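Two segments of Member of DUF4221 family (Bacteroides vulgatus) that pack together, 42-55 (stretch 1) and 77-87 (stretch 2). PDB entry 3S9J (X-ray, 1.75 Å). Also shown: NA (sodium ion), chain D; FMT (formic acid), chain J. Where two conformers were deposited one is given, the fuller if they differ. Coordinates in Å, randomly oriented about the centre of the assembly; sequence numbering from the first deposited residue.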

ATOM      1  N   LEU A  42      -7.447  -2.195 -13.882  1.00 24.08           N
ATOM      2  CA  LEU A  42      -6.763  -1.434 -12.851  0.50 21.52           C
ATOM      3  C   LEU A  42      -7.619  -0.218 -12.470  1.00 22.38           C
ATOM      4  O   LEU A  42      -7.921   0.647 -13.297  1.00 24.05           O
ATOM      5  CB  LEU A  42      -5.342  -1.030 -13.318  0.50 22.91           C
ATOM      6  CG  LEU A  42      -4.399  -0.401 -12.297  0.50 16.89           C
ATOM      7  CD1 LEU A  42      -4.130  -1.368 -11.152  0.50 17.89           C
ATOM      8  CD2 LEU A  42      -3.054   0.091 -12.946  0.50 14.46           C
ATOM      9  N   HIS A  43      -7.999  -0.173 -11.202  1.00 20.97           N
ATOM     10  CA  HIS A  43      -8.629   0.984 -10.583  1.00 19.78           C
ATOM     11  C   HIS A  43      -7.499   1.983 -10.310  1.00 20.58           C
ATOM     12  O   HIS A  43      -6.573   1.667  -9.575  1.00 21.11           O
ATOM     13  CB  HIS A  43      -9.260   0.560  -9.280  1.00 20.62           C
ATOM     14  CG  HIS A  43      -9.758   1.687  -8.419  1.00 21.04           C
ATOM     15  ND1 HIS A  43     -11.104   1.923  -8.228  1.00 22.17           N
ATOM     16  CD2 HIS A  43      -9.098   2.608  -7.665  1.00 19.78           C
ATOM     17  CE1 HIS A  43     -11.253   2.966  -7.427  1.00 24.62           C
ATOM     18  NE2 HIS A  43     -10.057   3.383  -7.045  1.00 20.89           N
ATOM     19  N   PHE A  44      -7.568   3.175 -10.874  1.00 18.46           N
ATOM     20  CA  PHE A  44      -6.466   4.122 -10.768  1.00 18.29           C
ATOM     21  C   PHE A  44      -7.026   5.453 -10.298  1.00 19.18           C
ATOM     22  O   PHE A  44      -7.617   6.189 -11.075  1.00 19.01           O
ATOM     23  CB  PHE A  44      -5.805   4.227 -12.134  1.00 19.17           C
ATOM     24  CG  PHE A  44      -4.572   5.118 -12.214  1.00 20.13           C
ATOM     25  CD1 PHE A  44      -4.688   6.487 -12.454  1.00 19.78           C
ATOM     26  CD2 PHE A  44      -3.308   4.557 -12.166  1.00 20.27           C
ATOM     27  CE1 PHE A  44      -3.543   7.288 -12.613  1.00 24.37           C
ATOM     28  CE2 PHE A  44      -2.164   5.367 -12.325  1.00 21.01           C
ATOM     29  CZ  PHE A  44      -2.303   6.726 -12.562  1.00 21.91           C
ATOM     30  N   GLU A  45      -6.852   5.746  -9.012  1.00 18.90           N
ATOM     31  CA  GLU A  45      -7.327   7.002  -8.472  1.00 19.00           C
ATOM     32  C   GLU A  45      -6.519   8.122  -9.092  1.00 21.45           C
ATOM     33  O   GLU A  45      -5.315   8.121  -8.997  1.00 22.20           O
ATOM     34  CB  GLU A  45      -7.208   7.068  -6.967  1.00 20.08           C
ATOM     35  CG  GLU A  45      -7.805   8.346  -6.396  1.00 17.46           C
ATOM     36  CD  GLU A  45      -7.692   8.376  -4.891  1.00 25.04           C
ATOM     37  OE1 GLU A  45      -8.185   7.424  -4.258  1.00 23.18           O
ATOM     38  OE2 GLU A  45      -7.124   9.339  -4.355  1.00 24.04           O
ATOM     39  N   ASN A  46      -7.174   9.069  -9.716  1.00 18.78           N
ATOM     40  CA  ASN A  46      -6.474  10.130 -10.488  1.00 16.99           C
ATOM     41  C   ASN A  46      -6.762  11.461  -9.803  1.00 19.27           C
ATOM     42  O   ASN A  46      -7.517  12.302 -10.313  1.00 19.85           O
ATOM     43  CB  ASN A  46      -7.021  10.073 -11.922  1.00 20.55           C
ATOM     44  CG  ASN A  46      -6.386  11.072 -12.858  1.00 20.42           C
ATOM     45  OD1 ASN A  46      -5.162  11.280 -12.832  1.00 19.95           O
ATOM     46  ND2 ASN A  46      -7.217  11.699 -13.715  1.00 19.72           N
ATOM     47  N   THR A  47      -6.147  11.626  -8.628  1.00 18.56           N
ATOM     48  CA  THR A  47      -6.398  12.803  -7.788  1.00 19.25           C
ATOM     49  C   THR A  47      -5.131  13.625  -7.568  1.00 21.25           C
ATOM     50  O   THR A  47      -5.128  14.570  -6.760  1.00 24.41           O
ATOM     51  CB  THR A  47      -6.974  12.387  -6.410  1.00 20.73           C
ATOM     52  OG1 THR A  47      -6.134  11.378  -5.853  1.00 20.94           O
ATOM     53  CG2 THR A  47      -8.424  11.866  -6.591  1.00 22.45           C
ATOM     54  N   GLN A  48      -4.047  13.278  -8.254  1.00 20.77           N
ATOM     55  CA  GLN A  48      -2.817  14.083  -8.130  1.00 21.94           C
ATOM     56  C   GLN A  48      -2.979  15.420  -8.837  1.00 22.27           C
ATOM     57  O   GLN A  48      -3.734  15.571  -9.794  1.00 20.17           O
ATOM     58  CB  GLN A  48      -1.603  13.364  -8.680  1.00 22.78           C
ATOM     59  CG  GLN A  48      -1.227  12.123  -7.898  1.00 23.09           C
ATOM     60  CD  GLN A  48      -0.799  12.415  -6.479  1.00 28.74           C
ATOM     61  OE1 GLN A  48      -1.295  11.819  -5.526  1.00 39.09           O
ATOM     62  NE2 GLN A  48       0.074  13.322  -6.337  1.00 29.65           N
ATOM     63  N   LYS A  49      -2.264  16.409  -8.343  1.00 22.74           N
ATOM     64  CA  LYS A  49      -2.258  17.711  -8.968  1.00 24.35           C
ATOM     65  C   LYS A  49      -3.635  18.279  -9.109  1.00 23.37           C
ATOM     66  O   LYS A  49      -4.392  18.254  -8.143  1.00 22.83           O
ATOM     67  CB  LYS A  49      -1.411  17.692 -10.281  1.00 25.28           C
ATOM     68  CG  LYS A  49      -0.006  17.232 -10.065  1.00 25.07           C
ATOM     69  CD  LYS A  49       0.823  17.395 -11.383  1.00 29.83           C
ATOM     70  CE  LYS A  49       2.285  17.402 -11.149  1.00 44.00           C
ATOM     71  NZ  LYS A  49       2.960  17.838 -12.420  1.00 45.34           N
ATOM     72  N   SER A  50      -4.028  18.801 -10.267  1.00 23.91           N
ATOM     73  CA  SER A  50      -5.326  19.427 -10.424  0.50 24.28           C
ATOM     74  C   SER A  50      -6.417  18.426 -10.787  1.00 24.50           C
ATOM     75  O   SER A  50      -7.564  18.785 -10.945  1.00 27.62           O
ATOM     76  CB  SER A  50      -5.254  20.518 -11.506  0.50 26.40           C
ATOM     77  OG  SER A  50      -4.933  19.942 -12.759  0.50 26.34           O
ATOM     78  N   LEU A  51      -6.036  17.164 -10.970  1.00 21.55           N
ATOM     79  CA  LEU A  51      -6.982  16.152 -11.422  0.60 19.87           C
ATOM     80  C   LEU A  51      -7.808  15.639 -10.257  1.00 20.42           C
ATOM     81  O   LEU A  51      -7.361  15.640  -9.119  1.00 20.91           O
ATOM     82  CB  LEU A  51      -6.251  14.976 -12.060  0.60 22.23           C
ATOM     83  CG  LEU A  51      -5.435  15.428 -13.281  0.60 25.09           C
ATOM     84  CD1 LEU A  51      -4.558  14.354 -13.703  0.60 26.29           C
ATOM     85  CD2 LEU A  51      -6.357  15.893 -14.421  0.60 17.22           C
ATOM     86  N   TYR A  52      -9.021  15.202 -10.550  1.00 20.61           N
ATOM     87  CA  TYR A  52      -9.900  14.691  -9.482  1.00 22.70           C
ATOM     88  C   TYR A  52     -10.986  13.764 -10.020  1.00 20.18           C
ATOM     89  O   TYR A  52     -12.156  14.141 -10.151  1.00 23.62           O
ATOM     90  CB  TYR A  52     -10.506  15.870  -8.736  1.00 21.33           C
ATOM     91  CG  TYR A  52     -10.962  15.588  -7.315  1.00 18.90           C
ATOM     92  CD1 TYR A  52     -10.042  15.353  -6.311  1.00 21.14           C
ATOM     93  CD2 TYR A  52     -12.315  15.590  -6.980  1.00 18.07           C
ATOM     94  CE1 TYR A  52     -10.450  15.156  -4.989  1.00 23.09           C
ATOM     95  CE2 TYR A  52     -12.728  15.367  -5.651  1.00 20.58           C
ATOM     96  CZ  TYR A  52     -11.782  15.184  -4.669  1.00 24.75           C
ATOM     97  OH  TYR A  52     -12.186  15.035  -3.354  1.00 24.95           O
ATOM     98  N   ASP A  53     -10.582  12.540 -10.330  1.00 20.31           N
ATOM     99  CA  ASP A  53     -11.475  11.486 -10.760  1.00 20.64           C
ATOM    100  C   ASP A  53     -10.820  10.127 -10.572  1.00 19.87           C
ATOM    101  O   ASP A  53      -9.730  10.023 -10.018  1.00 20.39           O
ATOM    102  CB  ASP A  53     -11.991  11.717 -12.193  1.00 21.09           C
ATOM    103  CG  ASP A  53     -10.892  11.731 -13.269  1.00 23.51           C
ATOM    104  OD1 ASP A  53      -9.844  11.075 -13.111  1.00 24.86           O
ATOM    105  OD2 ASP A  53     -11.119  12.440 -14.307  1.00 23.15           O
ATOM    106  N   ILE A  54     -11.518   9.076 -10.984  1.00 20.51           N
ATOM    107  CA  ILE A  54     -10.949   7.759 -10.998  1.00 19.60           C
ATOM    108  C   ILE A  54     -10.964   7.260 -12.436  1.00 20.92           C
ATOM    109  O   ILE A  54     -11.988   7.340 -13.126  1.00 23.12           O
ATOM    110  CB  ILE A  54     -11.747   6.791 -10.091  1.00 19.49           C
ATOM    111  CG1 ILE A  54     -11.650   7.225  -8.624  1.00 22.02           C
ATOM    112  CG2 ILE A  54     -11.255   5.327 -10.238  1.00 21.25           C
ATOM    113  CD1 ILE A  54     -12.758   6.604  -7.749  1.00 22.99           C
ATOM    114  N   VAL A  55      -9.831   6.724 -12.874  1.00 18.93           N
ATOM    115  CA  VAL A  55      -9.728   6.109 -14.178  1.00 18.87           C
ATOM    116  C   VAL A  55      -9.646   4.601 -13.998  1.00 20.50           C
ATOM    117  O   VAL A  55      -8.923   4.103 -13.130  1.00 20.72           O
ATOM    118  CB  VAL A  55      -8.492   6.634 -14.919  1.00 19.91           C
ATOM    119  CG1 VAL A  55      -8.194   5.845 -16.206  1.00 21.52           C
ATOM    120  CG2 VAL A  55      -8.659   8.132 -15.187  1.00 19.48           C
ATOM    121  N   GLY A  77     -21.016  15.631  -3.575  1.00 28.16           N
ATOM    122  CA  GLY A  77     -19.758  16.234  -3.205  1.00 26.25           C
ATOM    123  C   GLY A  77     -18.882  15.379  -2.302  1.00 27.71           C
ATOM    124  O   GLY A  77     -19.328  14.877  -1.255  1.00 28.17           O
ATOM    125  N   LEU A  78     -17.646  15.194  -2.754  1.00 25.24           N
ATOM    126  CA  LEU A  78     -16.596  14.501  -2.040  1.00 24.96           C
ATOM    127  C   LEU A  78     -15.462  15.486  -1.881  1.00 26.23           C
ATOM    128  O   LEU A  78     -14.597  15.592  -2.764  1.00 25.02           O
ATOM    129  CB  LEU A  78     -16.123  13.299  -2.824  1.00 27.03           C
ATOM    130  CG  LEU A  78     -17.184  12.266  -3.190  1.00 28.00           C
ATOM    131  CD1 LEU A  78     -16.699  11.421  -4.364  1.00 30.17           C
ATOM    132  CD2 LEU A  78     -17.543  11.371  -2.003  1.00 26.10           C
ATOM    133  N   PRO A  79     -15.431  16.211  -0.738  1.00 27.20           N
ATOM    134  CA  PRO A  79     -14.477  17.301  -0.564  1.00 29.06           C
ATOM    135  C   PRO A  79     -13.011  16.939  -0.548  1.00 26.93           C
ATOM    136  O   PRO A  79     -12.186  17.788  -0.886  1.00 28.02           O
ATOM    137  CB  PRO A  79     -14.863  17.891   0.814  1.00 30.64           C
ATOM    138  CG  PRO A  79     -16.268  17.524   1.013  1.00 31.31           C
ATOM    139  CD  PRO A  79     -16.401  16.157   0.378  1.00 31.37           C
ATOM    140  N   ALA A  80     -12.641  15.715  -0.142  1.00 23.11           N
ATOM    141  CA  ALA A  80     -11.245  15.430   0.199  1.00 22.79           C
ATOM    142  C   ALA A  80     -10.783  13.991   0.002  1.00 21.70           C
ATOM    143  O   ALA A  80     -10.150  13.380   0.884  1.00 22.60           O
ATOM    144  CB  ALA A  80     -10.954  15.867   1.633  1.00 22.83           C
ATOM    145  N   VAL A  81     -11.069  13.461  -1.178  1.00 23.02           N
ATOM    146  CA  VAL A  81     -10.673  12.118  -1.535  1.00 22.94           C
ATOM    147  C   VAL A  81      -9.170  11.941  -1.592  1.00 24.72           C
ATOM    148  O   VAL A  81      -8.429  12.722  -2.226  1.00 23.45           O
ATOM    149  CB  VAL A  81     -11.250  11.702  -2.901  1.00 24.56           C
ATOM    150  CG1 VAL A  81     -10.716  10.309  -3.332  1.00 21.56           C
ATOM    151  CG2 VAL A  81     -12.758  11.765  -2.875  1.00 23.64           C
ATOM    152  N   PHE A  82      -8.733  10.939  -0.857  1.00 21.32           N
ATOM    153  CA  PHE A  82      -7.378  10.439  -0.929  0.50 22.30           C
ATOM    154  C   PHE A  82      -7.359   8.990  -0.470  1.00 23.80           C
ATOM    155  O   PHE A  82      -7.253   8.635   0.703  1.00 22.99           O
ATOM    156  CB  PHE A  82      -6.338  11.319  -0.240  0.50 26.49           C
ATOM    157  CG  PHE A  82      -5.075  11.410  -1.036  0.50 24.67           C
ATOM    158  CD1 PHE A  82      -5.138  11.813  -2.364  0.50 27.33           C
ATOM    159  CD2 PHE A  82      -3.855  11.052  -0.508  0.50 35.97           C
ATOM    160  CE1 PHE A  82      -4.010  11.872  -3.152  0.50 26.82           C
ATOM    161  CE2 PHE A  82      -2.718  11.136  -1.290  0.50 29.98           C
ATOM    162  CZ  PHE A  82      -2.821  11.543  -2.627  0.50 21.88           C
ATOM    163  N   GLY A  83      -7.517   8.144  -1.467  1.00 21.17           N
ATOM    164  CA  GLY A  83      -7.625   6.716  -1.293  1.00 20.75           C
ATOM    165  C   GLY A  83      -9.002   6.271  -1.780  1.00 18.51           C
ATOM    166  O   GLY A  83     -10.036   6.845  -1.407  1.00 20.92           O
ATOM    167  N   SER A  84      -9.019   5.212  -2.569  1.00 19.35           N
ATOM    168  CA  SER A  84     -10.248   4.673  -3.134  1.00 19.75           C
ATOM    169  C   SER A  84     -10.017   3.248  -3.564  1.00 21.01           C
ATOM    170  O   SER A  84      -8.914   2.882  -4.002  1.00 20.19           O
ATOM    171  CB  SER A  84     -10.759   5.547  -4.287  1.00 21.58           C
ATOM    172  OG  SER A  84      -9.782   5.654  -5.307  1.00 21.15           O
ATOM    173  N   ARG A  85     -11.053   2.413  -3.435  1.00 20.41           N
ATOM    174  CA  ARG A  85     -10.880   1.008  -3.672  1.00 21.20           C
ATOM    175  C   ARG A  85     -12.111   0.359  -4.274  1.00 20.01           C
ATOM    176  O   ARG A  85     -13.232   0.627  -3.827  1.00 22.76           O
ATOM    177  CB  ARG A  85     -10.552   0.317  -2.340  1.00 23.16           C
ATOM    178  CG  ARG A  85     -11.667   0.365  -1.350  1.00 24.99           C
ATOM    179  CD  ARG A  85     -11.300  -0.175   0.018  1.00 26.48           C
ATOM    180  NE  ARG A  85     -10.717  -1.493   0.040  1.00 24.41           N
ATOM    181  CZ  ARG A  85     -11.354  -2.654  -0.119  1.00 28.35           C
ATOM    182  NH1 ARG A  85     -12.655  -2.739  -0.415  1.00 29.90           N
ATOM    183  NH2 ARG A  85     -10.672  -3.765   0.022  1.00 27.60           N
ATOM    184  N   PRO A  86     -11.901  -0.517  -5.258  1.00 22.06           N
ATOM    185  CA  PRO A  86     -13.008  -1.349  -5.782  1.00 22.72           C
ATOM    186  C   PRO A  86     -13.446  -2.288  -4.678  1.00 24.57           C
ATOM    187  O   PRO A  86     -12.594  -2.897  -4.008  1.00 24.44           O
ATOM    188  CB  PRO A  86     -12.374  -2.112  -6.938  1.00 24.71           C
ATOM    189  CG  PRO A  86     -10.913  -2.109  -6.709  1.00 23.94           C
ATOM    190  CD  PRO A  86     -10.599  -0.881  -5.841  1.00 22.87           C
ATOM    191  N   SER A  87     -14.754  -2.395  -4.460  1.00 23.53           N
ATOM    192  CA  SER A  87     -15.258  -3.031  -3.250  1.00 23.76           C
ATOM    193  C   SER A  87     -16.435  -3.995  -3.561  1.00 27.25           C
ATOM    194  O   SER A  87     -17.529  -3.835  -2.993  1.00 27.66           O
ATOM    195  CB  SER A  87     -15.688  -1.961  -2.247  1.00 26.93           C
ATOM    196  OG  SER A  87     -14.585  -1.163  -1.852  1.00 24.25           O
TER
HETATM  197 NA    NA D 402     -13.673  15.856 -10.689  1.00 24.63          NA
HETATM  198  C   FMT J 408     -12.951  -6.258  -1.356  1.00 44.26           C
HETATM  199  O1  FMT J 408     -11.734  -6.110  -1.180  1.00 46.84           O
HETATM  200  O2  FMT J 408     -13.770  -5.339  -1.255  1.00 37.11           O
HETATM  201  O   HOH W   1     -14.721  14.502 -12.297  1.00 24.92           O
HETATM  202  O   HOH W   2     -12.146  16.752 -12.297  1.00 27.24           O
HETATM  203  O   HOH W   3     -13.355  18.042  -9.484  1.00 28.32           O
HETATM  204  O   HOH W   4     -15.416  17.337 -11.764  1.00 39.14           O

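The strongest polar feature of this contact is a relay of three side chains. His43 NE2 donates to Ser84 OG at 2.9 Å and is nearly straight at the hydrogen (171°); Ser84 OG in turn donates to Glu45 OE1 at 2.6 Å. One serine hydroxyl thus accepts from the imidazole and gives to the carboxylate: a carboxylate oxygen can only accept here, so the serine hydroxyl donates to it and is left to accept from the imidazole. The strand 42-46 makes this possible by alternation: His43 and Glu45 both send their CA-to-CB bonds toward stretch 2, while those of Leu42 and Phe44 point away. Ser84, with chi1 in the p well, points back toward them.

Glu45 is fully extended through chi1 and chi2, both t, and delivers its carboxylate to the backbone of the other stretch. Gly83 N donates to Glu45 OE2 at 3.2 Å with a good angle of 165°, and more weakly to Glu45 OE1 at 3.0 Å, where the angle falls to 127°. OE1 sits too close to a neighbour in the model, so its exact place, and the lengths that depend on it, deserve some caution. From its own stretch, Thr47 OG1 donates to Glu45 OE2 at 2.7 Å, giving the buried acid another partner. Gly83 has phi/psi of 117/133, angles at which a CB would be jammed against the carbonyl oxygen of the preceding residue; the backbone shape by itself calls for glycine.

A second polar node lies at Tyr52. Its CA-to-CB bond runs sideways, yet the ring carries the hydroxyl into the loop of stretch 2, where Tyr52 OH donates to Leu78 O at 2.5 Å and accepts from Val81 N at 2.9 Å and 167°. A single phenol therefore satisfies a carbonyl and an amide three residues apart, tying the two ends of that loop segment to one hydroxyl. The carbonyl of the same residue faces other work: Tyr52 O binds the sodium ion at 2.4 Å, alongside four waters and one atom from elsewhere in the structure.

Packing fills in around these nodes. Pro86 lays its CD over a face of the His43 ring, 3.9 Å from the centroid and 22° off the normal, a CH-pi contact that leaves the ring edge free for Ser84 OG. Val81 CB lies 3.9 Å from Tyr52 CZ, so the residue whose amide is held by the phenol also packs against it. Ile54 CD1 approaches Ser84 OG at 4.0 Å, adding an apolar neighbour beside the relay.

At the exposed margin, Phe82 starts away but its ring swings back. Gln48 OE1 lies near the ring plane, 3.3 Å from Phe82 CZ, and Thr47 OG1 is 3.5 Å from Phe82 CE1. Arg85, whose CA-to-CB bond points away from stretch 1, instead grips a formic acid, probably from the crystallisation liquor, through NH1 to O2 (3.0 Å) and NH2 to O1 (2.8 Å). The strands run nearly antiparallel at 162°; the His43-Ser84-Glu45 relay joins them through side chains, while the backbone groups bound by Glu45 and Tyr52 lie in the loop before strand 84-86.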